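Local coordinates for protein beta-agarase (Persicobacter, PDB 6AII) that probably hydrolyses the beta-1,4 linkages of agarose as a family GH16 beta-agarase, releasing neoagarobiose, at residues A[61-66]-A[85-90]; A[116-121]-A[320-325]; A[141-146]-A[276-281]; A[173-178]-A[229-234]. All blocks are in the same frame, centred on the assembly; numbering follows the deposited sequence.

Contact 1: residues A[61-66]-A[85-90]; sequences PTQWRH and NTKTFR
The F89 ring receives the P61 pyrrolidine on one face: P61 CD stands 3.9 Å from the centre of the F89 ring, 14° off its normal and shifted toward the rim near CE1, a CH-pi contact. F89 also touches D290 and L294 of helix 290-294. A second flat group, the R65 guanidinium, carries Q63 CB over one of its faces, and R65 NH1 lies in a salt bridge with D57. Strand 62-64 runs parallel to strand 97-110 and strand 86-90 antiparallel to it, within one sheet of the GH16 beta-sandwich; strands 62-64 and 86-90 run at 111° to each other. K87 spans the interval with CG anti to its backbone N (chi1 177°) and a fully extended chain. K87 NZ donates to T62 O at 2.7 Å, nearly along the C=O axis, and also binds G58 O and D57. An alanine in place of K87 would probably leave T62 O without this donor and D57 without this cationic mate. The lysine slides past Q63, K87 CD lying 3.9 Å from Q63 CG. Two waters extend the link: one joins Q63 NE2 to T86 O, the other N85 ND2 to Q63 OE1, which also accepts from Q104 NE2.

Contact 2: residues A[116-121]-A[320-325]; sequences YPVFVE and VYTPEV
F119 and Y321 face each other as an antiparallel hydrogen-bonded pair, and the tight part of the contact is built around them. F119 N donates to Y321 O at 2.9 Å in an almost straight bond (176° at the hydrogen), and Y321 N returns a bond of the same length to F119 O. The latter oxygen also meets the V320 CA hydrogen, with V320 CA 3.2 Å from F119 O. On one face of the sheet V118, V120 and V320 come together. V118 holds CG2 anti to its backbone N, which sets that methyl just 3.5 Å from V320 CG1, while the branches of V120 and V320 lie side by side, pointing the same way.

The opposite face is looser between the two segments. Y321 CD1 approaches the F119 ring at its edge, 4.2 Å from F119 CD2, and W21 and P12 add to the surroundings of F119. Toward the partly exposed end the ladder gives way to prolines. P117, which follows a cis peptide bond, and P323 cross their rings with P117 CG 3.8 Å from P323 CG, and P117 O rests against the CD of P323 and the methyl of T322.

Strand 312-325 lies between strands 19-23 and 118-125 here, and D316, farther back along it, is a ligand of the calcium ion, about 13 Å from the Y321 side chain. The antiparallel ladder here, joining strands distant in sequence, is part of the jelly-roll beta-sandwich of GH16 enzymes.

Contact 3: residues A[141-146]-A[276-281]; sequences DDYEEI and LTKPMK
E144 OE1 is gripped by two consecutive backbone amides of the other segment, T277 N at 2.9 Å and K278 N at 3.0 Å. The first meets the oxygen on its syn side, 19° out of the carboxylate plane; the second comes from above that plane. E144 opens strand 144-151, which belongs to one sheet of the beta-sandwich and carries an acidic motif, with E145 and D147, that fits the GH16 signature. Strand 132-139 lies between this strand and strand 280-287 in the sheet, and the contact ties the turn ahead of one to the loop ahead of the other. The remaining oxygen, E144 OE2, accepts from two waters, one bound also to T277 OG1 and the other to K278 NZ.

K278 stretches out fully and crosses the E144 side chain at about a right angle, its CG and CD packed against the carboxylate. It ends at D141, where K278 NZ forms a salt bridge of 2.7 Å with D141 OD2 on the syn lone pair. The other carboxylate oxygen, D141 OD1, accepts from Y143 N in an Asx turn and is hydrogen-bonded to S139 OG, which fixes the rotation of the group that receives the lysine. Beneath the polar layer M280 enters with an extended chain, its terminal methyl filling the angle between E144 and I146: M280 CE lies 3.8 Å from I146 CD1 and 3.6 Å from E144 O.

Contact 4: residues A[173-178]-A[229-234]; sequences IHLSHH and LEYYIN
Y231 and L175 both hold CG anti to their own carbonyl carbon (chi1 -65° and -54°), which sends the two side chains past each other in opposite directions. L175 CB thereby sits over the centre of the Y231 ring, 4.0 Å from its centroid, a CH-pi contact, while L175 CD2 touches Y231 CD2 nearer the rim. Farther out the phenol reaches the other backbone: Y231 OH donates to S176 O at 2.7 Å, approaching at a C=O angle of 109° and well above the carbonyl plane. The same hydroxyl accepts from a water 2.8 Å away, and that water is also bound to H177 ND1 in the plane of the imidazole. H177 NE2 in turn bonds to L265 O, so the ring is held at both nitrogens. Strands 173-178 and 229-233 belong to different sheets of the GH16 beta-sandwich; their axes pass 8.8 Å apart and run nearly antiparallel, and the side chains between them form part of its hydrophobic interior. A phenylalanine at Y231 would keep the ring but would probably leave S176 O without this donor and the water without one of its anchors. On one side of the tyrosine, I173 and I233 meet tip to tip, with I173 CD1 4.0 Å from I233 CD1. On the other, L229 CD1 lies against the imidazole, 3.9 Å from H177 ND1.

The four contacts sample a beta-sandwich within each sheet and between its sheets. Contacts 3 and 4 adjoin on the strands 144-151 and 173-181: E145 O lies 2.9 Å from H178 N, probably a hydrogen bond, and I146 CD1 packs on L229 CD2. The first of these strands carries the acidic motif that fits the GH16 signature, so both contacts probably flank the substrate cleft. Contact 2 lies about 16 Å, centre to centre, from both, touching contact 3 through Y116 against L276 and T277, and contact 4 where F119 meets Y232; its strand 312-325 leads to the calcium site. Contact 1 stands apart, its centre about 36 Å from that of contact 2 and on the opposite side of the chain's centre.

Contact 1: residues A[61-66]-A[85-90]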
# COMPACT_ATOMS: atom_id res chain seq x y z
N PRO A 61 -6.03 10.21 14.25
CA PRO A 61 -7.48 10.28 14.50
C PRO A 61 -8.29 9.28 13.67
O PRO A 61 -9.51 9.37 13.64
CB PRO A 61 -7.86 11.72 14.17
CG PRO A 61 -6.92 12.06 13.03
CD PRO A 61 -5.64 11.35 13.41
N THR A 62 -7.58 8.35 13.06
CA THR A 62 -8.21 7.21 12.40
C THR A 62 -9.01 6.37 13.41
O THR A 62 -8.51 6.03 14.50
CB THR A 62 -7.16 6.31 11.75
OG1 THR A 62 -6.24 7.08 10.96
CG2 THR A 62 -7.80 5.16 10.99
N GLN A 63 -10.23 5.94 13.00
CA GLN A 63 -10.99 4.94 13.70
C GLN A 63 -11.45 3.86 12.72
O GLN A 63 -12.47 4.01 12.07
CB GLN A 63 -12.25 5.52 14.37
CG GLN A 63 -11.93 6.32 15.63
CD GLN A 63 -13.13 6.87 16.34
OE1 GLN A 63 -14.17 7.17 15.76
NE2 GLN A 63 -12.98 7.00 17.67
N TRP A 64 -10.63 2.83 12.60
CA TRP A 64 -10.98 1.69 11.72
C TRP A 64 -12.23 1.05 12.27
O TRP A 64 -12.32 0.87 13.52
CB TRP A 64 -9.87 0.68 11.61
CG TRP A 64 -8.70 1.13 10.81
CD1 TRP A 64 -8.70 1.93 9.70
CD2 TRP A 64 -7.33 0.83 11.09
NE1 TRP A 64 -7.43 2.11 9.26
CE2 TRP A 64 -6.57 1.46 10.09
CE3 TRP A 64 -6.68 0.05 12.04
CZ2 TRP A 64 -5.19 1.35 10.02
CZ3 TRP A 64 -5.31 -0.03 11.99
CH2 TRP A 64 -4.57 0.59 10.99
N ARG A 65 -13.18 0.76 11.39
CA ARG A 65 -14.43 0.15 11.79
C ARG A 65 -14.71 -0.95 10.79
O ARG A 65 -14.57 -0.74 9.60
CB ARG A 65 -15.56 1.17 11.79
CG ARG A 65 -15.47 2.23 12.89
CD ARG A 65 -15.60 1.60 14.26
NE ARG A 65 -15.53 2.60 15.34
CZ ARG A 65 -14.45 2.87 16.07
NH1 ARG A 65 -13.26 2.34 15.80
NH2 ARG A 65 -14.60 3.71 17.12
N HIS A 66 -15.22 -2.07 11.29
CA HIS A 66 -15.56 -3.18 10.41
C HIS A 66 -16.54 -2.70 9.32
O HIS A 66 -16.42 -3.12 8.12
CB HIS A 66 -16.26 -4.30 11.21
CG HIS A 66 -15.32 -4.97 12.14
ND1 HIS A 66 -15.27 -4.64 13.50
CD2 HIS A 66 -14.33 -5.85 11.95
CE1 HIS A 66 -14.30 -5.32 14.08
NE2 HIS A 66 -13.77 -6.14 13.17
N ASN A 85 -17.70 12.00 16.37
CA ASN A 85 -16.96 11.62 17.57
C ASN A 85 -15.51 12.08 17.46
O ASN A 85 -14.97 12.18 16.34
CB ASN A 85 -16.99 10.12 17.81
CG ASN A 85 -18.35 9.60 18.18
OD1 ASN A 85 -19.22 10.40 18.48
ND2 ASN A 85 -18.53 8.32 18.02
N THR A 86 -14.90 12.46 18.60
CA THR A 86 -13.49 12.84 18.63
C THR A 86 -12.65 11.63 18.94
O THR A 86 -13.08 10.62 19.58
CB THR A 86 -13.23 13.96 19.68
OG1 THR A 86 -13.49 13.31 20.93
CG2 THR A 86 -14.00 15.21 19.37
N LYS A 87 -11.38 11.70 18.49
CA LYS A 87 -10.38 10.80 18.94
C LYS A 87 -9.11 11.56 19.37
O LYS A 87 -8.69 12.55 18.76
CB LYS A 87 -10.02 9.74 17.89
CG LYS A 87 -8.91 8.80 18.28
CD LYS A 87 -8.71 7.60 17.35
CE LYS A 87 -7.62 6.70 17.81
NZ LYS A 87 -7.26 5.63 16.84
N THR A 88 -8.56 11.09 20.49
CA THR A 88 -7.34 11.61 21.09
C THR A 88 -6.18 10.69 20.75
O THR A 88 -6.30 9.48 20.91
CB THR A 88 -7.55 11.83 22.59
OG1 THR A 88 -8.61 12.76 22.75
CG2 THR A 88 -6.29 12.40 23.20
N PHE A 89 -5.09 11.21 20.21
CA PHE A 89 -4.00 10.40 19.71
C PHE A 89 -2.64 11.03 19.98
O PHE A 89 -2.54 12.26 20.18
CB PHE A 89 -4.15 10.21 18.19
CG PHE A 89 -4.19 11.54 17.45
CD1 PHE A 89 -5.36 12.27 17.28
CD2 PHE A 89 -3.00 12.06 16.95
CE1 PHE A 89 -5.35 13.47 16.59
CE2 PHE A 89 -3.00 13.27 16.28
CZ PHE A 89 -4.16 13.97 16.11
N ARG A 90 -1.61 10.22 19.94
CA ARG A 90 -0.25 10.69 20.28
C ARG A 90 0.42 11.19 19.00
O ARG A 90 0.32 10.57 17.96
CB ARG A 90 0.50 9.51 20.94
CG ARG A 90 1.48 9.84 22.06
CD ARG A 90 2.09 8.60 22.73
NE ARG A 90 1.18 7.81 23.59
CZ ARG A 90 1.27 7.65 24.94
NH1 ARG A 90 0.43 6.82 25.60
NH2 ARG A 90 2.19 8.35 25.61
O HOH W 1 -14.68 8.49 19.58
O HOH W 2 -16.67 6.68 16.54

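Contact 2: residues A[116-121]-A[320-325]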
# COMPACT_ATOMS: atom_id res chain seq x y z
N TYR A 116 8.40 -14.97 -1.58
CA TYR A 116 9.15 -14.95 -2.80
C TYR A 116 9.30 -16.39 -3.32
O TYR A 116 9.36 -17.29 -2.48
CB TYR A 116 10.57 -14.40 -2.61
CG TYR A 116 11.54 -15.30 -1.88
CD1 TYR A 116 11.54 -15.34 -0.51
CD2 TYR A 116 12.31 -16.20 -2.58
CE1 TYR A 116 12.35 -16.24 0.18
CE2 TYR A 116 13.12 -17.11 -1.90
CZ TYR A 116 13.13 -17.11 -0.53
OH TYR A 116 13.94 -17.97 0.20
N PRO A 117 9.44 -16.57 -4.60
CA PRO A 117 9.21 -15.65 -5.72
C PRO A 117 7.70 -15.42 -5.92
O PRO A 117 6.84 -16.36 -6.06
CB PRO A 117 9.89 -16.27 -6.95
CG PRO A 117 9.79 -17.76 -6.68
CD PRO A 117 9.72 -17.92 -5.17
N VAL A 118 7.28 -14.15 -5.93
CA VAL A 118 5.85 -13.87 -6.07
C VAL A 118 5.64 -12.47 -6.66
O VAL A 118 6.39 -11.57 -6.34
CB VAL A 118 5.15 -13.98 -4.73
CG1 VAL A 118 5.70 -13.01 -3.71
CG2 VAL A 118 3.63 -13.86 -4.83
N PHE A 119 4.63 -12.35 -7.48
CA PHE A 119 4.22 -11.05 -8.05
C PHE A 119 2.86 -10.71 -7.44
O PHE A 119 1.88 -11.54 -7.53
CB PHE A 119 4.19 -11.10 -9.57
CG PHE A 119 3.67 -9.81 -10.17
CD1 PHE A 119 4.52 -8.74 -10.35
CD2 PHE A 119 2.37 -9.70 -10.63
CE1 PHE A 119 4.05 -7.55 -10.90
CE2 PHE A 119 1.90 -8.51 -11.18
CZ PHE A 119 2.74 -7.45 -11.32
N VAL A 120 2.71 -9.50 -6.85
CA VAL A 120 1.48 -9.08 -6.21
C VAL A 120 1.05 -7.75 -6.86
O VAL A 120 1.89 -6.84 -6.84
CB VAL A 120 1.68 -8.88 -4.70
CG1 VAL A 120 0.41 -8.37 -4.02
CG2 VAL A 120 2.18 -10.17 -4.04
N GLU A 121 -0.18 -7.64 -7.28
CA GLU A 121 -0.61 -6.39 -7.96
C GLU A 121 -2.06 -6.12 -7.62
O GLU A 121 -2.90 -7.03 -7.57
CB GLU A 121 -0.44 -6.54 -9.46
CG GLU A 121 -0.60 -5.28 -10.28
CD GLU A 121 -0.36 -5.57 -11.76
OE1 GLU A 121 -0.95 -6.59 -12.25
OE2 GLU A 121 0.32 -4.75 -12.43
N VAL A 320 -2.34 -12.28 -7.59
CA VAL A 320 -1.09 -12.79 -7.13
C VAL A 320 -0.66 -13.97 -8.01
O VAL A 320 -1.53 -14.82 -8.28
CB VAL A 320 -1.15 -13.21 -5.66
CG1 VAL A 320 0.12 -13.86 -5.22
CG2 VAL A 320 -1.44 -11.98 -4.77
N TYR A 321 0.59 -13.95 -8.43
CA TYR A 321 1.12 -15.06 -9.27
C TYR A 321 2.47 -15.51 -8.71
O TYR A 321 3.27 -14.74 -8.23
CB TYR A 321 1.31 -14.68 -10.74
CG TYR A 321 0.11 -14.20 -11.50
CD1 TYR A 321 -0.29 -12.86 -11.42
CD2 TYR A 321 -0.63 -15.04 -12.30
CE1 TYR A 321 -1.39 -12.40 -12.12
CE2 TYR A 321 -1.73 -14.57 -12.97
CZ TYR A 321 -2.10 -13.25 -12.94
OH TYR A 321 -3.18 -12.84 -13.66
N THR A 322 2.75 -16.82 -8.90
CA THR A 322 4.03 -17.40 -8.62
C THR A 322 4.52 -18.10 -9.92
O THR A 322 3.75 -18.50 -10.75
CB THR A 322 4.00 -18.37 -7.43
OG1 THR A 322 3.21 -19.50 -7.85
CG2 THR A 322 3.50 -17.67 -6.17
N PRO A 323 5.84 -18.20 -10.11
CA PRO A 323 6.46 -18.76 -11.30
C PRO A 323 6.38 -20.28 -11.27
O PRO A 323 6.57 -20.88 -10.16
CB PRO A 323 7.95 -18.40 -11.28
CG PRO A 323 8.14 -17.54 -10.08
CD PRO A 323 6.89 -17.61 -9.26
N GLU A 324 6.09 -20.85 -12.46
CA GLU A 324 6.14 -22.32 -12.59
C GLU A 324 6.82 -22.64 -13.91
O GLU A 324 6.77 -21.88 -14.83
CB GLU A 324 4.71 -22.82 -12.45
CG GLU A 324 4.15 -23.62 -13.54
CD GLU A 324 2.69 -23.94 -13.28
OE1 GLU A 324 1.90 -23.43 -14.08
OE2 GLU A 324 2.40 -24.71 -12.33
N VAL A 325 7.50 -23.79 -13.94
CA VAL A 325 8.11 -24.18 -15.20
C VAL A 325 6.99 -24.46 -16.19
O VAL A 325 5.92 -24.99 -15.86
CB VAL A 325 9.05 -25.40 -14.98
CG1 VAL A 325 9.60 -25.89 -16.30
CG2 VAL A 325 10.14 -25.10 -13.99

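Contact 3: residues A[141-146]-A[276-281]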
# COMPACT_ATOMS: atom_id res chain seq x y z
N ASP A 141 5.49 -11.52 12.29
CA ASP A 141 6.23 -11.01 13.45
C ASP A 141 6.54 -9.52 13.33
O ASP A 141 7.17 -8.98 14.20
CB ASP A 141 7.49 -11.82 13.68
CG ASP A 141 8.56 -11.70 12.62
OD1 ASP A 141 8.35 -10.94 11.64
OD2 ASP A 141 9.62 -12.36 12.78
N ASP A 142 6.04 -8.87 12.26
CA ASP A 142 6.23 -7.44 12.09
C ASP A 142 7.68 -7.04 11.82
O ASP A 142 7.99 -5.85 11.87
CB ASP A 142 5.67 -6.61 13.24
CG ASP A 142 4.17 -6.67 13.37
OD1 ASP A 142 3.46 -6.80 12.33
OD2 ASP A 142 3.71 -6.59 14.52
N TYR A 143 8.55 -7.96 11.47
CA TYR A 143 9.94 -7.65 11.28
C TYR A 143 10.27 -7.28 9.82
O TYR A 143 11.32 -6.66 9.55
CB TYR A 143 10.84 -8.81 11.69
CG TYR A 143 11.30 -8.69 13.13
CD1 TYR A 143 10.48 -9.09 14.18
CD2 TYR A 143 12.49 -8.06 13.43
CE1 TYR A 143 10.88 -8.93 15.50
CE2 TYR A 143 12.90 -7.89 14.74
CZ TYR A 143 12.10 -8.33 15.77
OH TYR A 143 12.54 -8.12 17.05
N GLU A 144 9.45 -7.74 8.85
CA GLU A 144 9.80 -7.56 7.44
C GLU A 144 8.55 -7.11 6.69
O GLU A 144 7.49 -7.67 6.84
CB GLU A 144 10.34 -8.84 6.80
CG GLU A 144 11.66 -9.29 7.42
CD GLU A 144 12.23 -10.60 6.93
OE1 GLU A 144 11.79 -11.09 5.86
OE2 GLU A 144 13.17 -11.11 7.64
N GLU A 145 8.68 -6.05 5.91
CA GLU A 145 7.52 -5.37 5.28
C GLU A 145 7.90 -4.93 3.85
O GLU A 145 9.01 -4.45 3.63
CB GLU A 145 7.16 -4.17 6.15
CG GLU A 145 6.19 -3.16 5.53
CD GLU A 145 5.86 -1.96 6.38
OE1 GLU A 145 5.96 -2.14 7.61
OE2 GLU A 145 5.47 -0.87 5.81
N ILE A 146 6.94 -4.98 2.93
CA ILE A 146 7.12 -4.41 1.61
C ILE A 146 5.98 -3.43 1.33
O ILE A 146 4.85 -3.79 1.48
CB ILE A 146 7.18 -5.54 0.56
CG1 ILE A 146 8.41 -6.41 0.77
CG2 ILE A 146 7.12 -4.95 -0.87
CD1 ILE A 146 8.37 -7.74 0.01
N LEU A 276 15.02 -10.46 2.62
CA LEU A 276 13.57 -10.49 2.87
C LEU A 276 13.04 -11.89 2.59
O LEU A 276 12.93 -12.25 1.43
CB LEU A 276 12.89 -9.50 1.91
CG LEU A 276 13.09 -8.03 2.23
CD1 LEU A 276 12.54 -7.15 1.10
CD2 LEU A 276 12.42 -7.70 3.51
N THR A 277 12.67 -12.66 3.61
CA THR A 277 12.26 -14.03 3.41
C THR A 277 10.94 -14.38 4.04
O THR A 277 10.39 -15.44 3.73
CB THR A 277 13.28 -15.05 3.97
OG1 THR A 277 13.37 -14.93 5.38
CG2 THR A 277 14.65 -14.87 3.38
N LYS A 278 10.45 -13.62 5.03
CA LYS A 278 9.38 -14.13 5.85
C LYS A 278 8.03 -14.01 5.12
O LYS A 278 7.77 -12.96 4.50
CB LYS A 278 9.32 -13.35 7.15
CG LYS A 278 10.52 -13.62 8.05
CD LYS A 278 10.54 -12.83 9.33
CE LYS A 278 11.70 -13.33 10.18
NZ LYS A 278 11.85 -12.43 11.32
N PRO A 279 7.17 -14.99 5.21
CA PRO A 279 5.84 -14.90 4.54
C PRO A 279 5.10 -13.66 5.03
O PRO A 279 5.16 -13.34 6.20
CB PRO A 279 5.09 -16.16 4.94
CG PRO A 279 6.23 -17.16 5.07
CD PRO A 279 7.32 -16.37 5.76
N MET A 280 4.37 -13.02 4.09
CA MET A 280 3.70 -11.79 4.41
C MET A 280 2.21 -11.85 4.08
O MET A 280 1.79 -12.43 3.05
CB MET A 280 4.32 -10.63 3.66
CG MET A 280 5.77 -10.45 3.98
SD MET A 280 6.41 -8.93 3.18
CE MET A 280 8.14 -9.12 3.58
N LYS A 281 1.42 -11.15 4.92
CA LYS A 281 -0.01 -10.90 4.62
C LYS A 281 -0.07 -9.58 3.82
O LYS A 281 0.81 -8.74 4.01
CB LYS A 281 -0.86 -10.75 5.87
CG LYS A 281 -1.02 -12.07 6.64
CD LYS A 281 -1.85 -11.92 7.88
CE LYS A 281 -2.01 -13.26 8.58
NZ LYS A 281 -2.94 -13.10 9.71
O HOH W 3 14.69 -12.89 6.58
O HOH W 4 13.65 -10.46 10.13

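Contact 4: residues A[173-178]-A[229-234]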
# COMPACT_ATOMS: atom_id res chain seq x y z
N ILE A 173 3.86 8.40 -5.20
CA ILE A 173 3.62 7.01 -4.69
C ILE A 173 4.93 6.60 -4.02
O ILE A 173 5.96 6.50 -4.68
CB ILE A 173 3.17 6.04 -5.78
CG1 ILE A 173 1.82 6.41 -6.39
CG2 ILE A 173 3.07 4.61 -5.20
CD1 ILE A 173 1.49 5.66 -7.66
N HIS A 174 4.86 6.26 -2.74
CA HIS A 174 6.01 5.75 -2.02
C HIS A 174 6.25 4.27 -2.35
O HIS A 174 5.34 3.52 -2.21
CB HIS A 174 5.79 5.94 -0.53
CG HIS A 174 7.00 5.70 0.31
ND1 HIS A 174 6.95 4.99 1.52
CD2 HIS A 174 8.29 6.08 0.13
CE1 HIS A 174 8.17 4.99 2.05
NE2 HIS A 174 8.98 5.68 1.27
N LEU A 175 7.46 3.92 -2.85
CA LEU A 175 7.83 2.56 -3.23
C LEU A 175 8.98 2.19 -2.28
O LEU A 175 10.07 2.75 -2.42
CB LEU A 175 8.30 2.50 -4.69
CG LEU A 175 7.33 3.09 -5.70
CD1 LEU A 175 8.00 3.10 -7.09
CD2 LEU A 175 6.00 2.29 -5.71
N SER A 176 8.70 1.29 -1.37
CA SER A 176 9.68 1.08 -0.30
C SER A 176 9.46 -0.28 0.36
O SER A 176 8.67 -1.12 -0.09
CB SER A 176 9.55 2.22 0.73
OG SER A 176 10.74 2.24 1.51
N HIS A 177 10.22 -0.52 1.41
CA HIS A 177 10.10 -1.72 2.26
C HIS A 177 10.80 -1.40 3.58
O HIS A 177 11.57 -0.42 3.62
CB HIS A 177 10.72 -2.91 1.54
CG HIS A 177 12.22 -2.90 1.55
ND1 HIS A 177 12.97 -2.20 0.65
CD2 HIS A 177 13.10 -3.44 2.47
CE1 HIS A 177 14.26 -2.36 0.91
NE2 HIS A 177 14.37 -3.11 2.08
N HIS A 178 10.59 -2.23 4.61
CA HIS A 178 11.25 -1.99 5.92
C HIS A 178 11.77 -3.34 6.44
O HIS A 178 11.08 -4.35 6.25
CB HIS A 178 10.29 -1.43 6.96
CG HIS A 178 9.72 -0.09 6.64
ND1 HIS A 178 10.10 1.01 7.35
CD2 HIS A 178 8.78 0.31 5.73
CE1 HIS A 178 9.43 2.07 6.90
NE2 HIS A 178 8.61 1.67 5.88
N LEU A 229 13.69 -6.79 -5.48
CA LEU A 229 12.32 -6.30 -5.57
C LEU A 229 12.19 -5.45 -6.85
O LEU A 229 13.12 -4.68 -7.17
CB LEU A 229 12.01 -5.39 -4.40
CG LEU A 229 11.98 -5.96 -3.00
CD1 LEU A 229 11.72 -4.82 -2.02
CD2 LEU A 229 10.94 -7.05 -2.88
N GLU A 230 11.09 -5.65 -7.57
CA GLU A 230 10.82 -4.81 -8.72
C GLU A 230 9.43 -4.24 -8.57
O GLU A 230 8.48 -4.95 -8.23
CB GLU A 230 10.85 -5.56 -10.05
CG GLU A 230 12.17 -6.28 -10.30
CD GLU A 230 12.17 -7.20 -11.50
OE1 GLU A 230 11.10 -7.40 -12.14
OE2 GLU A 230 13.25 -7.82 -11.74
N TYR A 231 9.27 -2.93 -8.88
CA TYR A 231 7.91 -2.26 -8.80
C TYR A 231 7.43 -1.84 -10.19
O TYR A 231 8.21 -1.41 -11.06
CB TYR A 231 8.06 -1.00 -7.94
CG TYR A 231 8.42 -1.25 -6.51
CD1 TYR A 231 9.75 -1.40 -6.16
CD2 TYR A 231 7.47 -1.30 -5.50
CE1 TYR A 231 10.14 -1.63 -4.85
CE2 TYR A 231 7.85 -1.57 -4.18
CZ TYR A 231 9.19 -1.69 -3.86
OH TYR A 231 9.55 -1.91 -2.56
N TYR A 232 6.10 -1.97 -10.39
CA TYR A 232 5.42 -1.72 -11.62
C TYR A 232 4.21 -0.84 -11.35
O TYR A 232 3.40 -1.13 -10.47
CB TYR A 232 4.91 -3.05 -12.22
CG TYR A 232 6.06 -3.94 -12.60
CD1 TYR A 232 6.72 -4.73 -11.66
CD2 TYR A 232 6.53 -3.93 -13.88
CE1 TYR A 232 7.84 -5.50 -12.01
CE2 TYR A 232 7.65 -4.67 -14.24
CZ TYR A 232 8.31 -5.43 -13.31
OH TYR A 232 9.38 -6.17 -13.74
N ILE A 233 4.06 0.26 -12.12
CA ILE A 233 2.93 1.14 -12.05
C ILE A 233 2.27 1.15 -13.43
O ILE A 233 2.92 1.45 -14.46
CB ILE A 233 3.34 2.56 -11.57
CG1 ILE A 233 3.85 2.49 -10.13
CG2 ILE A 233 2.16 3.51 -11.72
CD1 ILE A 233 4.42 3.77 -9.60
N ASN A 234 0.95 0.84 -13.48
CA ASN A 234 0.22 0.86 -14.70
C ASN A 234 0.87 -0.01 -15.77
O ASN A 234 0.87 0.31 -16.95
CB ASN A 234 -0.09 2.27 -15.16
CG ASN A 234 -1.07 2.97 -14.26
OD1 ASN A 234 -1.85 2.34 -13.54
ND2 ASN A 234 -1.04 4.31 -14.30
O HOH W 5 12.08 -1.00 -1.68